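Local coordinates for D-glycero-D-manno-heptose 1-phosphate kinase (Bacteroides thetaiotaomicron, PDB 3K85) that phosphorylates D-glycero-D-manno-heptose 1-phosphate, as a kinase of the ATP-binding GHMP family, at the interface of chains A and B. Sequence-based numbering; all coordinates share one arbitrary frame. Chains: chain A/B, D-glycero-D-manno-heptose 1-phosphate kinase.

The interface of chains A and B. Residues chain A 167-168, 184-186, 333; chain B 184-186.
The ends of strand 179-185 from both chains meet antiparallel about a two-fold axis, A:Leu185 facing B:Leu185, while the loop residues A:Gly167, A:Gly168 and A:Asp333 receive a lysine from just beyond the strand of chain B. Backbone hydrogen bonds join the strand ends, each from the residue just beyond the strand: B:Lys186 N gives to A:Pro184 O at 2.8 Å, and A:Lys186 N gives to B:Pro184 O at 2.7 Å. Both are fairly straight at the hydrogen (161° for the first), though each donor stands above the carbonyl plane. The leucine side chains carry little of the contact; CD2 of each comes no nearer than 4.1 Å to the proline O of the other chain. Beside the backbone bonds, each proline CB packs against the CB and carbonyl O of the opposite lysine, A:Lys186 CB lying 3.8 Å from B:Pro184 CB. The two lysines cross obliquely at their CG methylenes, A:Lys186 CG and B:Lys186 CG packing tightly at 3.3 Å. In both, CG is anti to the carbonyl carbon. The chain of B:Lys186, bent at chi3 (-51°), reaches out to meet A:Asp333 tip to tip. Its NZ forms a salt bridge with the carboxylate OD2 of A:Asp333 at 2.9 Å, approaching from above the carboxylate plane, and a weak hydrogen bond with OD1. The backbone O of A:Asp333 also accepts from B:Lys186 NZ at 3.1 Å, so side chain and main chain of one residue hold the amine. With CG anti to its backbone N (chi1 -172°), A:Asp333 presents its carboxylate to the lysine. The nearby carboxylate would favour a charged amine. An alanine in place of B:Lys186 removes the amine and the crossing methylene, and would probably leave the paired strand ends less firmly fastened. The patch joins two subunits by a short antiparallel pairing of strand ends reinforced by salt bridges, and may help hold a dimer, although the structure alone does not establish that this assembly is the biological one.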
ATOM      1  N   GLY A 167      -8.226  -3.107   6.936  1.00 23.59           N
ATOM      2  CA  GLY A 167      -8.963  -2.265   6.004  1.00 22.06           C
ATOM      3  C   GLY A 167      -8.252  -2.002   4.689  1.00 24.47           C
ATOM      4  O   GLY A 167      -7.024  -2.136   4.605  1.00 23.47           O
ATOM      5  N   GLY A 168      -9.030  -1.637   3.667  1.00 24.60           N
ATOM      6  CA  GLY A 168      -8.497  -1.342   2.339  1.00 23.30           C
ATOM      7  C   GLY A 168      -8.203  -2.557   1.466  1.00 23.50           C
ATOM      8  O   GLY A 168      -8.772  -3.625   1.680  1.00 22.45           O
ATOM      9  N   PRO A 184      -0.299  -3.456   3.072  1.00 24.59           N
ATOM     10  CA  PRO A 184      -1.414  -2.522   2.849  1.00 23.11           C
ATOM     11  C   PRO A 184      -1.182  -1.807   1.533  1.00 23.67           C
ATOM     12  O   PRO A 184      -0.252  -1.015   1.426  1.00 23.29           O
ATOM     13  CB  PRO A 184      -1.309  -1.552   4.032  1.00 22.18           C
ATOM     14  CG  PRO A 184      -0.496  -2.306   5.064  1.00 25.66           C
ATOM     15  CD  PRO A 184       0.520  -3.030   4.219  1.00 24.06           C
ATOM     16  N   LEU A 185      -2.015  -2.066   0.532  1.00 25.11           N
ATOM     17  CA  LEU A 185      -1.827  -1.431  -0.772  1.00 27.65           C
ATOM     18  C   LEU A 185      -2.588  -0.123  -1.009  1.00 29.46           C
ATOM     19  O   LEU A 185      -3.802  -0.073  -0.825  1.00 31.56           O
ATOM     20  CB  LEU A 185      -2.213  -2.406  -1.892  1.00 27.47           C
ATOM     21  CG  LEU A 185      -1.573  -3.794  -1.978  1.00 28.68           C
ATOM     22  CD1 LEU A 185      -2.216  -4.553  -3.144  1.00 28.91           C
ATOM     23  CD2 LEU A 185      -0.071  -3.676  -2.185  1.00 29.06           C
ATOM     24  N   LYS A 186      -1.879   0.929  -1.421  1.00 30.31           N
ATOM     25  CA  LYS A 186      -2.537   2.193  -1.749  1.00 31.65           C
ATOM     26  C   LYS A 186      -3.164   1.963  -3.117  1.00 31.21           C
ATOM     27  O   LYS A 186      -2.467   1.616  -4.061  1.00 33.00           O
ATOM     28  CB  LYS A 186      -1.542   3.353  -1.896  1.00 32.83           C
ATOM     29  CG  LYS A 186      -0.937   3.883  -0.621  1.00 34.72           C
ATOM     30  CD  LYS A 186      -0.419   5.316  -0.800  1.00 36.31           C
ATOM     31  CE  LYS A 186       0.515   5.448  -1.994  1.00 38.18           C
ATOM     32  NZ  LYS A 186       1.221   6.748  -1.994  1.00 36.09           N
ATOM     33  N   ASP A 333     -11.573   2.069   2.397  1.00 31.11           N
ATOM     34  CA  ASP A 333     -10.145   1.939   2.687  1.00 35.51           C
ATOM     35  C   ASP A 333      -9.741   1.825   4.147  1.00 35.81           C
ATOM     36  O   ASP A 333      -8.597   1.482   4.444  1.00 37.43           O
ATOM     37  CB  ASP A 333      -9.361   3.099   2.073  1.00 38.68           C
ATOM     38  CG  ASP A 333      -7.852   2.892   2.175  1.00 43.85           C
ATOM     39  OD1 ASP A 333      -7.325   2.013   1.460  1.00 44.40           O
ATOM     40  OD2 ASP A 333      -7.195   3.598   2.977  1.00 46.73           O
TER
ATOM     41  N   PRO B 184       2.520  -0.139  -4.122  1.00 24.11           N
ATOM     42  CA  PRO B 184       2.262   1.077  -3.334  1.00 22.93           C
ATOM     43  C   PRO B 184       1.832   0.737  -1.916  1.00 23.92           C
ATOM     44  O   PRO B 184       0.713   0.277  -1.693  1.00 25.05           O
ATOM     45  CB  PRO B 184       1.134   1.771  -4.108  1.00 23.62           C
ATOM     46  CG  PRO B 184       1.277   1.238  -5.501  1.00 26.58           C
ATOM     47  CD  PRO B 184       1.587  -0.220  -5.259  1.00 24.33           C
ATOM     48  N   LEU B 185       2.710   0.971  -0.956  1.00 25.45           N
ATOM     49  CA  LEU B 185       2.396   0.669   0.428  1.00 26.95           C
ATOM     50  C   LEU B 185       1.745   1.830   1.173  1.00 27.53           C
ATOM     51  O   LEU B 185       2.154   2.982   1.033  1.00 28.46           O
ATOM     52  CB  LEU B 185       3.666   0.261   1.188  1.00 24.47           C
ATOM     53  CG  LEU B 185       4.486  -0.913   0.665  1.00 24.37           C
ATOM     54  CD1 LEU B 185       5.652  -1.185   1.618  1.00 19.69           C
ATOM     55  CD2 LEU B 185       3.603  -2.137   0.550  1.00 25.18           C
ATOM     56  N   LYS B 186       0.714   1.519   1.952  1.00 29.22           N
ATOM     57  CA  LYS B 186       0.075   2.529   2.777  1.00 31.60           C
ATOM     58  C   LYS B 186       0.865   2.427   4.064  1.00 32.19           C
ATOM     59  O   LYS B 186       1.185   1.329   4.514  1.00 33.19           O
ATOM     60  CB  LYS B 186      -1.376   2.189   3.087  1.00 32.46           C
ATOM     61  CG  LYS B 186      -2.345   2.353   1.942  1.00 34.52           C
ATOM     62  CD  LYS B 186      -3.767   2.488   2.480  1.00 34.35           C
ATOM     63  CE  LYS B 186      -4.100   1.359   3.449  1.00 32.34           C
ATOM     64  NZ  LYS B 186      -5.504   1.439   3.896  1.00 32.60           N
TER